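Local coordinates for protein Phenolphthiocerol/phthiocerol polyketide synthase subunit C (Mycobacterium tuberculosis H37Rv, PDB 8QZI) that probably carries acyl intermediates on a phosphopantetheine arm during phthiocerol and phenolphthiocerol lipid synthesis by a type I polyketide synthase, at residues Ala59-Ile62 with Arg63-Leu66. Numbering follows the deposited sequence.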
# COMPACT_ATOMS: atom_id res chain seq x y z
N ALA F 59 11.31 13.83 -13.51
CA ALA F 59 12.41 13.37 -12.67
C ALA F 59 12.76 14.38 -11.59
O ALA F 59 13.18 13.99 -10.50
CB ALA F 59 13.65 13.07 -13.51
N ASP F 60 12.62 15.68 -11.89
CA ASP F 60 12.72 16.69 -10.84
C ASP F 60 11.41 16.88 -10.09
O ASP F 60 11.38 17.57 -9.07
CB ASP F 60 13.21 18.02 -11.42
CG ASP F 60 12.20 18.69 -12.32
OD1 ASP F 60 11.53 17.98 -13.09
OD2 ASP F 60 12.07 19.94 -12.25
N GLU F 61 10.31 16.27 -10.57
CA GLU F 61 9.09 16.21 -9.78
C GLU F 61 9.12 15.05 -8.81
O GLU F 61 8.46 15.11 -7.76
CB GLU F 61 7.87 16.09 -10.69
CG GLU F 61 6.56 16.31 -9.96
CD GLU F 61 6.39 17.75 -9.52
OE1 GLU F 61 5.24 18.25 -9.47
OE2 GLU F 61 7.42 18.40 -9.24
N ILE F 62 9.87 13.99 -9.12
CA ILE F 62 10.05 12.91 -8.15
C ILE F 62 10.88 13.39 -6.97
O ILE F 62 10.55 13.12 -5.81
CB ILE F 62 10.68 11.68 -8.83
CG1 ILE F 62 9.68 11.00 -9.76
CG2 ILE F 62 11.23 10.71 -7.79
CD1 ILE F 62 10.23 9.78 -10.45
N ARG F 63 11.98 14.11 -7.25
CA ARG F 63 12.86 14.53 -6.18
C ARG F 63 12.16 15.48 -5.22
O ARG F 63 12.49 15.52 -4.03
CB ARG F 63 14.13 15.17 -6.75
CG ARG F 63 14.90 14.28 -7.72
CD ARG F 63 16.25 14.91 -8.06
NE ARG F 63 16.13 16.33 -8.38
CZ ARG F 63 15.99 16.81 -9.61
NH1 ARG F 63 15.96 15.98 -10.64
NH2 ARG F 63 15.89 18.12 -9.80
N ALA F 64 11.20 16.26 -5.73
CA ALA F 64 10.36 17.06 -4.84
C ALA F 64 9.43 16.18 -4.02
O ALA F 64 9.03 16.56 -2.91
CB ALA F 64 9.56 18.08 -5.65
N VAL F 65 9.08 15.00 -4.54
CA VAL F 65 8.29 14.03 -3.79
C VAL F 65 9.18 13.25 -2.83
O VAL F 65 8.78 12.95 -1.70
CB VAL F 65 7.53 13.12 -4.77
CG1 VAL F 65 7.11 11.83 -4.09
CG2 VAL F 65 6.32 13.84 -5.33
N LEU F 66 10.41 12.94 -3.26
CA LEU F 66 11.36 12.17 -2.46
C LEU F 66 11.97 12.95 -1.29
O LEU F 66 12.41 12.34 -0.32
CB LEU F 66 12.50 11.65 -3.35
CG LEU F 66 12.30 10.41 -4.24
CD1 LEU F 66 13.42 10.31 -5.27
CD2 LEU F 66 12.24 9.15 -3.38
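Ile-62 and Leu-66, one turn apart on helix 52-66, run alongside each other in the same direction, with Ile-62 CG2 3.4 Å from Leu-66 CD1. CG2 stands anti to the backbone N of Ile-62, and the ethyl branch, CG1, beside that N (chi1 -72°), which leaves the methyl branch to meet the leucine. Leu-78 and Leu-91 pack on the isoleucine, Leu-81 and Leu-83 on the leucine, and Val-65 touches Met-87.

Backbone bonds join the two turns. Leu-66 N donates to Ile-62 O at 2.6 Å and Val-65 N to Glu-61 O at 3.3 Å; Val-65 N makes a further, weak bond to Ile-62 O, and the bond from Arg-63 N to Ala-59 O is weak and long at 3.5 Å.

Arg-63 folds back toward the preceding turn. A bend at chi3 (-46°) lays one guanidinium face over Asp-60 CA, 3.2 Å off the plane and nearer the group's edge than its middle. NH2 of Arg-63 lies 3.1 Å from Asp-60 CB, but the carboxylate (chi1 69°) turns elsewhere, leaving Asp-60 OD2 4.9 Å from Arg-63 NH2.

These two turns thus direct Ile-62, Val-65 and Leu-66 into the carrier-protein bundle; the opposite charges of Asp-60 and Arg-63 may attract weakly, without a salt bridge.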